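Local coordinates for protein dihydrofolate reductase (Enterococcus faecalis, PDB 4M7U) that probably catalyses the NADPH-dependent reduction of 7,8-dihydrofolate to tetrahydrofolate, a key step of folate metabolism, and is seen here with its NADP cofactor bound, at residues A12-D17 against D119-T124; L50-F55 against V70-P75; G106-F111 against F135-D140; W144-T149 against D163-H168. One frame throughout, in Å; residues are numbered along the deposited sequence.

Contact 1: residues A12-D17 against D119-T124; sequences AIWAQD and DVLYRT
CG of Trp14 lies between its backbone N and carbonyl carbon (chi1 77°), while CG of Arg123 is anti to its backbone N (chi1 179°), and this brings the two groups together. Trp14 and Arg123 are paired in register, so both point to the same face of the sheet. Arg123 CG lies over one face of the indole, toward its rim. Arg123 CB makes a CH-pi contact with the six-membered ring, and Arg123 CD comes 3.5 Å from Trp14 CZ2. Gln16 fixes the rotation of the ring: Trp14 NE1 donates to Gln16 OE1 at 2.8 Å, nearly straight, in the ring plane and on a lone pair. Leu121 CB adds a contact to Trp14 CZ3.

Beneath these side chains the strands are parallel and in register from Ala12-Leu121 to Ala15-Thr124. Five backbone bonds join them, among them Tyr122 N to Ala12 O at 2.7 Å and Thr124 N to Trp14 O at 2.8 Å. On the other face Ile13 CG1 packs against Tyr122 CB.

This pair lies inside the mixed sheet of the dihydrofolate reductase fold. Helix 33-43 packs on the Ile13 face, and Asp35 binds Thr124 OG1. Strand 162-169 follows as the next strand.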
# COMPACT_ATOMS: atom_id res chain seq x y z
N ALA A 12 2.81 5.00 -1.62
CA ALA A 12 1.62 4.25 -1.22
C ALA A 12 1.02 3.59 -2.47
O ALA A 12 0.88 4.24 -3.52
CB ALA A 12 0.61 5.15 -0.53
N ILE A 13 0.71 2.30 -2.37
CA ILE A 13 0.12 1.58 -3.50
C ILE A 13 -1.14 0.83 -3.07
O ILE A 13 -1.16 0.17 -2.02
CB ILE A 13 1.12 0.60 -4.14
CG1 ILE A 13 0.50 -0.04 -5.39
CG2 ILE A 13 1.49 -0.49 -3.16
CD1 ILE A 13 1.50 -0.79 -6.24
N TRP A 14 -2.20 0.94 -3.85
CA TRP A 14 -3.42 0.23 -3.51
C TRP A 14 -4.33 0.12 -4.71
O TRP A 14 -4.16 0.84 -5.70
CB TRP A 14 -4.15 0.90 -2.32
CG TRP A 14 -4.91 2.15 -2.65
CD1 TRP A 14 -6.25 2.27 -2.90
CD2 TRP A 14 -4.36 3.48 -2.78
NE1 TRP A 14 -6.57 3.58 -3.17
CE2 TRP A 14 -5.43 4.34 -3.11
CE3 TRP A 14 -3.07 4.01 -2.63
CZ2 TRP A 14 -5.24 5.72 -3.28
CZ3 TRP A 14 -2.88 5.37 -2.82
CH2 TRP A 14 -3.97 6.21 -3.14
N ALA A 15 -5.28 -0.81 -4.61
CA ALA A 15 -6.38 -0.89 -5.56
C ALA A 15 -7.66 -0.61 -4.79
O ALA A 15 -7.81 -1.05 -3.64
CB ALA A 15 -6.44 -2.27 -6.20
N GLN A 16 -8.57 0.12 -5.42
CA GLN A 16 -9.89 0.36 -4.84
C GLN A 16 -10.96 0.33 -5.94
O GLN A 16 -10.63 0.50 -7.13
CB GLN A 16 -9.93 1.72 -4.14
CG GLN A 16 -9.80 2.89 -5.10
CD GLN A 16 -9.96 4.22 -4.42
OE1 GLN A 16 -9.09 4.65 -3.65
NE2 GLN A 16 -11.08 4.90 -4.70
N ASP A 17 -12.22 0.14 -5.53
CA ASP A 17 -13.36 0.17 -6.45
C ASP A 17 -13.93 1.59 -6.53
O ASP A 17 -13.41 2.50 -5.88
CB ASP A 17 -14.42 -0.89 -6.08
CG ASP A 17 -15.35 -0.46 -4.94
OD1 ASP A 17 -15.12 0.61 -4.30
OD2 ASP A 17 -16.33 -1.22 -4.68
N ASP A 119 5.74 10.29 -1.11
CA ASP A 119 6.11 11.13 -2.25
C ASP A 119 5.41 10.74 -3.53
O ASP A 119 5.47 11.48 -4.51
CB ASP A 119 7.61 11.08 -2.47
CG ASP A 119 8.35 11.92 -1.46
OD1 ASP A 119 7.85 13.03 -1.13
OD2 ASP A 119 9.41 11.47 -0.99
N VAL A 120 4.76 9.59 -3.54
CA VAL A 120 4.02 9.16 -4.73
C VAL A 120 2.90 8.24 -4.30
O VAL A 120 3.05 7.51 -3.31
CB VAL A 120 4.96 8.46 -5.75
CG1 VAL A 120 5.77 7.40 -5.07
CG2 VAL A 120 4.17 7.84 -6.91
N LEU A 121 1.77 8.30 -5.02
CA LEU A 121 0.65 7.38 -4.86
C LEU A 121 0.47 6.57 -6.15
O LEU A 121 0.34 7.13 -7.25
CB LEU A 121 -0.64 8.14 -4.56
CG LEU A 121 -0.58 9.17 -3.42
CD1 LEU A 121 -1.92 9.89 -3.30
CD2 LEU A 121 -0.22 8.49 -2.09
N TYR A 122 0.45 5.25 -6.01
CA TYR A 122 0.09 4.37 -7.11
C TYR A 122 -1.28 3.78 -6.82
O TYR A 122 -1.43 2.94 -5.92
CB TYR A 122 1.09 3.23 -7.23
CG TYR A 122 2.49 3.70 -7.59
CD1 TYR A 122 3.55 3.51 -6.71
CD2 TYR A 122 2.75 4.30 -8.82
CE1 TYR A 122 4.83 3.91 -7.04
CE2 TYR A 122 4.03 4.71 -9.16
CZ TYR A 122 5.07 4.51 -8.27
OH TYR A 122 6.34 4.92 -8.59
N ARG A 123 -2.29 4.20 -7.57
CA ARG A 123 -3.66 3.73 -7.35
C ARG A 123 -4.22 2.99 -8.55
O ARG A 123 -4.17 3.50 -9.69
CB ARG A 123 -4.59 4.90 -7.01
CG ARG A 123 -6.04 4.45 -6.78
CD ARG A 123 -6.92 5.62 -6.30
NE ARG A 123 -7.34 6.47 -7.41
CZ ARG A 123 -8.37 7.30 -7.35
NH1 ARG A 123 -9.08 7.41 -6.22
NH2 ARG A 123 -8.71 8.02 -8.41
N THR A 124 -4.75 1.80 -8.31
CA THR A 124 -5.49 1.08 -9.35
C THR A 124 -6.97 1.33 -9.12
O THR A 124 -7.55 0.84 -8.15
CB THR A 124 -5.24 -0.42 -9.30
OG1 THR A 124 -3.85 -0.69 -9.53
CG2 THR A 124 -6.09 -1.14 -10.37

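Contact 2: residues L50-F55 against V70-P75; sequences LGRATF and VLTSNP. With NAP (NADP nicotinamide-adenine-dinucleotide phosphate), chain B.
Val70 and Arg52 carry this contact within a beta-alpha-beta unit made of strand 47-51, helix 52-57 and strand 67-71. The first and last of these are parallel neighbours in the sheet. Leu50 pairs with Val70 and Gly51 with Leu71, and Leu71 N donates to Leu50 O at 2.9 Å.

Val70 has the largest buried area. Its two methyls have different partners. CG1 is anti to the backbone N (chi1 178°) and lies 3.9 Å from Arg52 CA, at the first turn of the helix. CG2 sits over one face of the Phe55 ring, shifted toward the rim. It is 3.5 Å from the Phe55 ring centroid, a close CH-pi contact. Val70 so joins the strand to the start of helix 52-57.

Arg52 marks the change from packing to binding. Its CB touches Leu71 O, and the chain then bends at chi3 (59°) to set NE. The guanidinium meets the 2'-phosphate of NADP edge on. NE donates to O2X at 2.6 Å and NH2 to O1X at 3.0 Å, while NH1 forms a salt bridge with Glu56. This pairing, with the hydroxyls of Thr72 and Ser73, is consistent with selection of NADP(H) by its extra phosphate. Leu71 CG lies against the adenine.

Gly51 is the N-cap of the helix, and Thr54 N and OG1 both donate to O2A of the diphosphate. Thr72 OG1 has two roles: it donates to NADP O2X at 2.6 Å and accepts from Asn74 N at 3.2 Å in an ST turn.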
# COMPACT_ATOMS: atom_id res chain seq x y z
N LEU A 50 2.65 -2.97 6.23
CA LEU A 50 1.25 -3.37 6.38
C LEU A 50 0.76 -3.22 7.83
O LEU A 50 1.45 -3.64 8.77
CB LEU A 50 1.07 -4.83 5.95
CG LEU A 50 1.41 -5.24 4.52
CD1 LEU A 50 1.25 -6.76 4.36
CD2 LEU A 50 0.49 -4.51 3.57
N GLY A 51 -0.42 -2.64 8.02
CA GLY A 51 -1.04 -2.63 9.34
C GLY A 51 -1.36 -4.06 9.74
O GLY A 51 -1.45 -4.94 8.87
N ARG A 52 -1.53 -4.31 11.04
CA ARG A 52 -1.75 -5.68 11.51
C ARG A 52 -2.97 -6.35 10.86
O ARG A 52 -2.89 -7.51 10.44
CB ARG A 52 -1.88 -5.74 13.03
CG ARG A 52 -2.28 -7.13 13.54
CD ARG A 52 -2.52 -7.16 15.04
NE ARG A 52 -3.57 -6.22 15.44
CZ ARG A 52 -4.87 -6.46 15.32
NH1 ARG A 52 -5.29 -7.60 14.80
NH2 ARG A 52 -5.75 -5.55 15.71
N ALA A 53 -4.08 -5.62 10.75
CA ALA A 53 -5.33 -6.23 10.29
C ALA A 53 -5.22 -6.73 8.85
O ALA A 53 -5.71 -7.82 8.51
CB ALA A 53 -6.49 -5.27 10.43
N THR A 54 -4.57 -5.92 8.01
CA THR A 54 -4.31 -6.29 6.62
C THR A 54 -3.37 -7.49 6.55
O THR A 54 -3.59 -8.42 5.77
CB THR A 54 -3.68 -5.11 5.85
OG1 THR A 54 -4.62 -4.04 5.78
CG2 THR A 54 -3.28 -5.51 4.45
N PHE A 55 -2.32 -7.47 7.37
CA PHE A 55 -1.37 -8.58 7.40
C PHE A 55 -2.09 -9.88 7.73
O PHE A 55 -1.90 -10.90 7.06
CB PHE A 55 -0.29 -8.33 8.44
CG PHE A 55 0.71 -9.45 8.55
CD1 PHE A 55 1.50 -9.80 7.46
CD2 PHE A 55 0.85 -10.17 9.73
CE1 PHE A 55 2.42 -10.84 7.56
CE2 PHE A 55 1.77 -11.20 9.83
CZ PHE A 55 2.55 -11.53 8.74
N VAL A 70 5.34 -5.29 9.63
CA VAL A 70 3.97 -5.25 10.18
C VAL A 70 3.88 -4.24 11.33
O VAL A 70 4.71 -4.25 12.25
CB VAL A 70 3.46 -6.63 10.62
CG1 VAL A 70 2.08 -6.50 11.20
CG2 VAL A 70 3.41 -7.57 9.41
N LEU A 71 2.88 -3.36 11.26
CA LEU A 71 2.75 -2.28 12.23
C LEU A 71 1.69 -2.68 13.27
O LEU A 71 0.59 -3.09 12.90
CB LEU A 71 2.34 -0.99 11.51
CG LEU A 71 2.43 0.38 12.18
CD1 LEU A 71 3.79 0.59 12.81
CD2 LEU A 71 2.17 1.46 11.13
N THR A 72 2.04 -2.59 14.55
CA THR A 72 1.12 -2.97 15.64
C THR A 72 1.56 -2.32 16.93
O THR A 72 2.74 -2.11 17.14
CB THR A 72 1.04 -4.52 15.82
OG1 THR A 72 0.14 -4.86 16.89
CG2 THR A 72 2.41 -5.10 16.12
N SER A 73 0.60 -1.98 17.80
CA SER A 73 0.93 -1.39 19.10
C SER A 73 1.32 -2.47 20.12
O SER A 73 1.90 -2.17 21.16
CB SER A 73 -0.22 -0.54 19.62
OG SER A 73 -1.37 -1.34 19.88
N ASN A 74 1.01 -3.72 19.80
CA ASN A 74 1.32 -4.87 20.65
C ASN A 74 2.84 -5.18 20.70
O ASN A 74 3.43 -5.63 19.70
CB ASN A 74 0.53 -6.08 20.13
CG ASN A 74 0.75 -7.35 20.94
OD1 ASN A 74 1.53 -7.39 21.89
ND2 ASN A 74 0.05 -8.42 20.55
N PRO A 75 3.46 -4.98 21.87
CA PRO A 75 4.92 -5.12 22.01
C PRO A 75 5.39 -6.55 21.76
O PRO A 75 6.56 -6.77 21.47
CB PRO A 75 5.19 -4.80 23.48
CG PRO A 75 3.92 -4.23 24.01
CD PRO A 75 2.81 -4.76 23.17
PA NAP B . -5.02 -1.82 8.98
O1A NAP B . -4.65 -0.34 8.65
O2A NAP B . -4.46 -2.79 7.96
O5B NAP B . -4.41 -2.21 10.37
C5B NAP B . -4.74 -1.49 11.52
C4B NAP B . -3.85 -1.85 12.66
O4B NAP B . -2.38 -1.64 12.42
C3B NAP B . -4.13 -1.38 14.07
O3B NAP B . -5.26 -1.80 14.74
C2B NAP B . -2.81 -1.54 14.72
O2B NAP B . -2.45 -2.77 15.24
C1B NAP B . -1.98 -0.89 13.63
N9A NAP B . -1.34 0.38 13.50
C8A NAP B . -1.69 1.31 12.61
N7A NAP B . -0.94 2.48 12.90
C5A NAP B . -0.16 2.22 14.03
C6A NAP B . 0.75 3.02 14.73
N6A NAP B . 0.99 4.38 14.31
N1A NAP B . 1.37 2.50 15.79
C2A NAP B . 1.14 1.21 16.19
N3A NAP B . 0.24 0.41 15.49
C4A NAP B . -0.38 0.95 14.43
O3 NAP B . -6.59 -2.01 9.13
PN NAP B . -7.70 -1.11 8.44
O1N NAP B . -7.71 0.30 9.09
O2N NAP B . -7.49 -0.98 6.94
O5D NAP B . -9.05 -1.90 8.67
C5D NAP B . -8.96 -3.30 8.79
C4D NAP B . -10.00 -4.01 9.64
O4D NAP B . -11.03 -3.22 10.34
C3D NAP B . -10.69 -5.27 9.12
O3D NAP B . -10.44 -6.44 9.69
C2D NAP B . -12.14 -4.89 8.98
O2D NAP B . -13.13 -5.85 8.95
C1D NAP B . -12.34 -3.68 9.88
N1N NAP B . -13.44 -2.75 9.81
C2N NAP B . -14.85 -3.05 10.02
C3N NAP B . -15.89 -1.92 10.04
C7N NAP B . -17.09 -2.14 10.88
O7N NAP B . -16.95 -2.70 11.96
N7N NAP B . -18.39 -2.09 10.28
C4N NAP B . -15.53 -0.52 9.49
C5N NAP B . -14.06 -0.38 9.01
C6N NAP B . -13.09 -1.58 9.05
P2B NAP B . -2.88 -3.09 16.72
O1X NAP B . -4.44 -3.04 16.82
O2X NAP B . -2.40 -4.53 17.04
O3X NAP B . -2.26 -2.06 17.64

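Contact 3: residues G106-F111 against F135-D140; sequences GGSVVF and FFPEID. With NAP (NADP nicotinamide-adenine-dinucleotide phosphate), chain B.
The Phe111 ring is covered on both faces. Gly106 CA lies over one, and Phe136 CE1 over the opposite one, 3.7 Å from Phe111 CD2. The planes of Phe111 and Phe136 are 46° apart, an oblique aromatic pair. Pro137 CD rests on a face of the Phe136 ring, while Pro137 CG reaches Phe111 CB. The contact joins the loop after strand 134-135 to the Gly106-Gly107 turn and the N-terminus of helix 108-114, which hold the cofactor diphosphate in dihydrofolate reductase. Trp14 stacks on Phe136 and also meets Phe111, so the aromatic group continues into the central sheet.

Gly107 is the N-cap and follows a cis peptide bond. Backbone N-H groups here turn to the two phosphates. Gly107 N donates to NADP O2A at 2.8 Å, and Val109 N to NADP O1N at 3.0 Å. Val110 N makes a weak bond to O1A. The positive end of the helix dipole would probably help to offset the phosphate charge.

The side chain of Ser108 points to the loop. With OG anti to the backbone N (chi1 -178°), it packs 3.5 Å from Pro137 CD. Ser108 OG also lies 3.0 Å from Phe135 O, a possible hydrogen bond that is not settled.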
# COMPACT_ATOMS: atom_id res chain seq x y z
N GLY A 106 -1.04 -0.46 3.11
CA GLY A 106 -2.34 -0.40 3.79
C GLY A 106 -2.32 -1.03 5.18
O GLY A 106 -1.24 -1.40 5.67
N GLY A 107 -3.48 -1.17 5.83
CA GLY A 107 -4.78 -0.81 5.28
C GLY A 107 -5.19 0.63 5.53
O GLY A 107 -4.37 1.54 5.42
N SER A 108 -6.45 0.87 5.86
CA SER A 108 -6.94 2.25 5.93
C SER A 108 -6.27 3.15 7.00
O SER A 108 -5.91 4.30 6.72
CB SER A 108 -8.47 2.27 6.08
OG SER A 108 -8.93 3.62 6.10
N VAL A 109 -6.10 2.64 8.22
CA VAL A 109 -5.39 3.40 9.27
C VAL A 109 -3.96 3.75 8.85
O VAL A 109 -3.50 4.89 9.02
CB VAL A 109 -5.32 2.63 10.60
CG1 VAL A 109 -4.47 3.39 11.60
CG2 VAL A 109 -6.72 2.42 11.16
N VAL A 110 -3.26 2.76 8.31
CA VAL A 110 -1.89 2.97 7.85
C VAL A 110 -1.82 4.03 6.75
O VAL A 110 -0.96 4.91 6.80
CB VAL A 110 -1.26 1.65 7.40
CG1 VAL A 110 0.17 1.86 6.94
CG2 VAL A 110 -1.25 0.69 8.56
N PHE A 111 -2.72 3.95 5.77
CA PHE A 111 -2.75 4.95 4.68
C PHE A 111 -2.95 6.39 5.19
O PHE A 111 -2.21 7.31 4.83
CB PHE A 111 -3.86 4.61 3.68
CG PHE A 111 -3.52 3.50 2.73
CD1 PHE A 111 -2.26 3.42 2.14
CD2 PHE A 111 -4.47 2.55 2.40
CE1 PHE A 111 -1.96 2.38 1.24
CE2 PHE A 111 -4.19 1.52 1.50
CZ PHE A 111 -2.92 1.44 0.93
N PHE A 135 -12.70 1.09 3.68
CA PHE A 135 -12.62 2.07 2.61
C PHE A 135 -11.31 2.81 2.65
O PHE A 135 -10.72 2.99 3.73
CB PHE A 135 -13.78 3.06 2.75
CG PHE A 135 -15.12 2.41 2.60
CD1 PHE A 135 -15.68 1.69 3.65
CD2 PHE A 135 -15.81 2.50 1.41
CE1 PHE A 135 -16.91 1.07 3.51
CE2 PHE A 135 -17.05 1.88 1.26
CZ PHE A 135 -17.60 1.17 2.31
N PHE A 136 -10.85 3.25 1.49
CA PHE A 136 -9.72 4.16 1.46
C PHE A 136 -10.11 5.40 2.25
O PHE A 136 -11.22 5.91 2.10
CB PHE A 136 -9.33 4.52 0.03
CG PHE A 136 -8.04 5.25 -0.03
CD1 PHE A 136 -6.84 4.55 0.09
CD2 PHE A 136 -8.01 6.63 -0.13
CE1 PHE A 136 -5.64 5.23 0.08
CE2 PHE A 136 -6.82 7.30 -0.15
CZ PHE A 136 -5.63 6.60 -0.04
N PRO A 137 -9.21 5.89 3.11
CA PRO A 137 -9.58 6.96 4.03
C PRO A 137 -9.64 8.31 3.35
O PRO A 137 -9.12 8.49 2.25
CB PRO A 137 -8.43 6.96 5.04
CG PRO A 137 -7.24 6.49 4.22
CD PRO A 137 -7.82 5.42 3.33
N GLU A 138 -10.27 9.26 4.02
CA GLU A 138 -10.24 10.65 3.59
C GLU A 138 -8.83 11.20 3.77
O GLU A 138 -8.30 11.23 4.88
CB GLU A 138 -11.20 11.48 4.44
CG GLU A 138 -12.64 11.40 4.00
CD GLU A 138 -13.53 12.28 4.85
OE1 GLU A 138 -14.51 11.75 5.41
OE2 GLU A 138 -13.25 13.50 4.97
N ILE A 139 -8.21 11.63 2.67
CA ILE A 139 -6.90 12.26 2.78
C ILE A 139 -6.95 13.66 2.20
O ILE A 139 -7.91 14.04 1.53
CB ILE A 139 -5.81 11.47 2.06
CG1 ILE A 139 -6.02 11.55 0.55
CG2 ILE A 139 -5.81 10.02 2.53
CD1 ILE A 139 -4.86 11.02 -0.26
N ASP A 140 -5.89 14.42 2.44
CA ASP A 140 -5.76 15.73 1.82
C ASP A 140 -5.33 15.57 0.36
O ASP A 140 -4.14 15.37 0.08
CB ASP A 140 -4.73 16.58 2.58
CG ASP A 140 -4.57 17.97 1.98
OD1 ASP A 140 -3.58 18.66 2.30
OD2 ASP A 140 -5.44 18.37 1.17
PA NAP B . -5.02 -1.82 8.98
O1A NAP B . -4.65 -0.34 8.65
O2A NAP B . -4.46 -2.79 7.96
O5B NAP B . -4.41 -2.21 10.37
C5B NAP B . -4.74 -1.49 11.52
C4B NAP B . -3.85 -1.85 12.66
O4B NAP B . -2.38 -1.64 12.42
C3B NAP B . -4.13 -1.38 14.07
O3B NAP B . -5.26 -1.80 14.74
C2B NAP B . -2.81 -1.54 14.72
O2B NAP B . -2.45 -2.77 15.24
C1B NAP B . -1.98 -0.89 13.63
N9A NAP B . -1.34 0.38 13.50
C8A NAP B . -1.69 1.31 12.61
N7A NAP B . -0.94 2.48 12.90
C5A NAP B . -0.16 2.22 14.03
C6A NAP B . 0.75 3.02 14.73
N6A NAP B . 0.99 4.38 14.31
N1A NAP B . 1.37 2.50 15.79
C2A NAP B . 1.14 1.21 16.19
N3A NAP B . 0.24 0.41 15.49
C4A NAP B . -0.38 0.95 14.43
O3 NAP B . -6.59 -2.01 9.13
PN NAP B . -7.70 -1.11 8.44
O1N NAP B . -7.71 0.30 9.09
O2N NAP B . -7.49 -0.98 6.94
O5D NAP B . -9.05 -1.90 8.67
C5D NAP B . -8.96 -3.30 8.79
C4D NAP B . -10.00 -4.01 9.64
O4D NAP B . -11.03 -3.22 10.34
C3D NAP B . -10.69 -5.27 9.12
O3D NAP B . -10.44 -6.44 9.69
C2D NAP B . -12.14 -4.89 8.98
O2D NAP B . -13.13 -5.85 8.95
C1D NAP B . -12.34 -3.68 9.88
N1N NAP B . -13.44 -2.75 9.81
C2N NAP B . -14.85 -3.05 10.02
C3N NAP B . -15.89 -1.92 10.04
C7N NAP B . -17.09 -2.14 10.88
O7N NAP B . -16.95 -2.70 11.96
N7N NAP B . -18.39 -2.09 10.28
C4N NAP B . -15.53 -0.52 9.49
C5N NAP B . -14.06 -0.38 9.01
C6N NAP B . -13.09 -1.58 9.05
P2B NAP B . -2.88 -3.09 16.72
O1X NAP B . -4.44 -3.04 16.82
O2X NAP B . -2.40 -4.53 17.04
O3X NAP B . -2.26 -2.06 17.64

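Contact 4: residues W144-T149 against D163-H168; sequences WEKVAT and DYETYH
Tyr167 and Trp144 form the close-packed part of this beta hairpin, strands 144-151 and 162-169 at one margin of the sheet. Trp144 CE3 lies 3.4 Å from His168 C and also touches Tyr167 CB. Lys146 CG sits over a face of the Tyr167 ring, while Lys146 CB approaches Tyr167 CE2 at 3.7 Å. Trp144 also packs on Leu121 and Tyr167 on Arg123, both of the neighbouring strand.

At a classic beta bulge Val147 and Ala148 both face Thr166. Thr166 O accepts from Val147 N at 2.8 Å and more weakly from Ala148 N.

On the exposed face of Val147 and His168 the packing is still close. Val147 CG2 lies between the backbone N and carbonyl carbon (chi1 of CG1 -55°) and stands over the centre of the His168 ring, 3.6 Å from the centroid.

The Lys146, Thr149 and Glu165 ends are joined more loosely, largely through water. The salt bridge from Lys146 NZ to Glu165 OE2 is long, 3.6 Å, and two waters bridge the pair. One also binds Thr149 OG1, the other Tyr167 OH. Glu165 OE1 has firmer partners: it pairs with Arg123, and Tyr167 OH donates to it at 2.6 Å from above the carboxylate plane.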
# COMPACT_ATOMS: atom_id res chain seq x y z
N TRP A 144 -1.77 16.71 -3.89
CA TRP A 144 -1.48 15.69 -4.90
C TRP A 144 -2.05 16.09 -6.26
O TRP A 144 -3.11 16.71 -6.33
CB TRP A 144 -2.08 14.33 -4.47
CG TRP A 144 -1.41 13.73 -3.24
CD1 TRP A 144 -1.87 13.73 -1.95
CD2 TRP A 144 -0.15 13.05 -3.22
NE1 TRP A 144 -0.98 13.08 -1.13
CE2 TRP A 144 0.09 12.65 -1.88
CE3 TRP A 144 0.80 12.72 -4.20
CZ2 TRP A 144 1.24 11.96 -1.50
CZ3 TRP A 144 1.94 12.03 -3.83
CH2 TRP A 144 2.15 11.66 -2.49
N GLU A 145 -1.35 15.71 -7.33
CA GLU A 145 -1.91 15.81 -8.69
C GLU A 145 -1.56 14.56 -9.52
O GLU A 145 -0.50 13.94 -9.32
CB GLU A 145 -1.43 17.08 -9.40
CG GLU A 145 -0.00 16.98 -9.91
CD GLU A 145 0.58 18.32 -10.31
OE1 GLU A 145 -0.20 19.24 -10.65
OE2 GLU A 145 1.83 18.45 -10.28
N LYS A 146 -2.45 14.18 -10.43
CA LYS A 146 -2.26 12.97 -11.22
C LYS A 146 -1.29 13.24 -12.36
O LYS A 146 -1.53 14.11 -13.19
CB LYS A 146 -3.60 12.47 -11.77
CG LYS A 146 -3.51 11.09 -12.46
CD LYS A 146 -4.88 10.42 -12.60
CE LYS A 146 -5.79 11.19 -13.54
NZ LYS A 146 -7.13 10.53 -13.69
N VAL A 147 -0.19 12.50 -12.39
CA VAL A 147 0.84 12.74 -13.40
C VAL A 147 0.84 11.67 -14.49
O VAL A 147 1.42 11.86 -15.56
CB VAL A 147 2.24 12.91 -12.78
CG1 VAL A 147 2.20 14.01 -11.73
CG2 VAL A 147 2.73 11.61 -12.14
N ALA A 148 0.16 10.56 -14.23
CA ALA A 148 0.08 9.50 -15.22
C ALA A 148 -1.20 8.67 -15.04
O ALA A 148 -1.74 8.56 -13.93
CB ALA A 148 1.31 8.61 -15.17
N THR A 149 -1.67 8.11 -16.15
CA THR A 149 -2.81 7.21 -16.12
C THR A 149 -2.73 6.30 -17.34
O THR A 149 -2.41 6.75 -18.44
CB THR A 149 -4.17 7.96 -16.05
OG1 THR A 149 -5.23 7.03 -15.81
CG2 THR A 149 -4.45 8.77 -17.33
N ASP A 163 -8.15 1.51 -14.20
CA ASP A 163 -7.06 2.42 -14.55
C ASP A 163 -5.93 2.31 -13.54
O ASP A 163 -6.17 2.13 -12.34
CB ASP A 163 -7.54 3.88 -14.66
CG ASP A 163 -8.46 4.10 -15.85
OD1 ASP A 163 -7.95 4.13 -16.99
OD2 ASP A 163 -9.68 4.21 -15.65
N TYR A 164 -4.70 2.39 -14.04
CA TYR A 164 -3.52 2.49 -13.19
C TYR A 164 -3.08 3.96 -13.14
O TYR A 164 -2.62 4.51 -14.16
CB TYR A 164 -2.39 1.63 -13.75
CG TYR A 164 -2.68 0.14 -13.74
CD1 TYR A 164 -3.21 -0.49 -14.86
CD2 TYR A 164 -2.40 -0.64 -12.61
CE1 TYR A 164 -3.48 -1.86 -14.86
CE2 TYR A 164 -2.66 -2.01 -12.60
CZ TYR A 164 -3.20 -2.61 -13.72
OH TYR A 164 -3.45 -3.98 -13.71
N GLU A 165 -3.20 4.57 -11.97
CA GLU A 165 -2.91 5.99 -11.84
C GLU A 165 -1.67 6.27 -10.99
O GLU A 165 -1.39 5.54 -10.03
CB GLU A 165 -4.12 6.71 -11.22
CG GLU A 165 -5.44 6.46 -11.93
CD GLU A 165 -6.60 7.15 -11.23
OE1 GLU A 165 -6.47 7.45 -10.02
OE2 GLU A 165 -7.63 7.40 -11.90
N THR A 166 -0.95 7.34 -11.32
CA THR A 166 0.18 7.80 -10.52
C THR A 166 -0.04 9.24 -10.07
O THR A 166 -0.38 10.10 -10.89
CB THR A 166 1.48 7.72 -11.33
OG1 THR A 166 1.63 6.39 -11.86
CG2 THR A 166 2.70 8.06 -10.45
N TYR A 167 0.14 9.51 -8.78
CA TYR A 167 0.06 10.88 -8.25
C TYR A 167 1.41 11.32 -7.67
O TYR A 167 2.14 10.51 -7.09
CB TYR A 167 -1.03 10.99 -7.18
CG TYR A 167 -2.43 10.70 -7.68
CD1 TYR A 167 -2.85 9.39 -7.91
CD2 TYR A 167 -3.34 11.72 -7.94
CE1 TYR A 167 -4.12 9.11 -8.36
CE2 TYR A 167 -4.62 11.45 -8.40
CZ TYR A 167 -5.00 10.15 -8.61
OH TYR A 167 -6.26 9.86 -9.07
N HIS A 168 1.77 12.59 -7.87
CA HIS A 168 2.99 13.17 -7.31
C HIS A 168 2.57 14.40 -6.51
O HIS A 168 1.46 14.90 -6.69
CB HIS A 168 3.98 13.60 -8.41
CG HIS A 168 4.71 12.49 -9.10
ND1 HIS A 168 5.54 12.70 -10.17
CD2 HIS A 168 4.73 11.15 -8.86
CE1 HIS A 168 6.05 11.54 -10.57
NE2 HIS A 168 5.58 10.59 -9.80
O HOH W 1 -7.31 7.69 -14.58
O HOH W 2 -8.59 10.23 -11.14
O HOH W 3 -6.14 5.75 -17.92

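Contacts 1, 2 and 4 belong to the same mixed sheet, and contact 3 lies beside it. Contacts 2 and 3 both grip NADP: contact 2 holds the 2'-phosphate and shares the diphosphate with contact 3, whose helix N-terminus binds both of its phosphates. Their centres are about 15 Å apart, and Gly51 N probably bonds Gly106 O, 2.8 Å away. Contact 1 meets contact 3 where Trp14 CE2 lies 3.3 Å from Phe136 CE1. It meets contact 4 through Arg123 NH2 and Glu165 OE1, 2.8 Å apart. Ala15 of contact 1 is an NADP-binding residue. Contact 4 is remote from contact 2, with centres about 28 Å apart on opposite sides of the chain's centre.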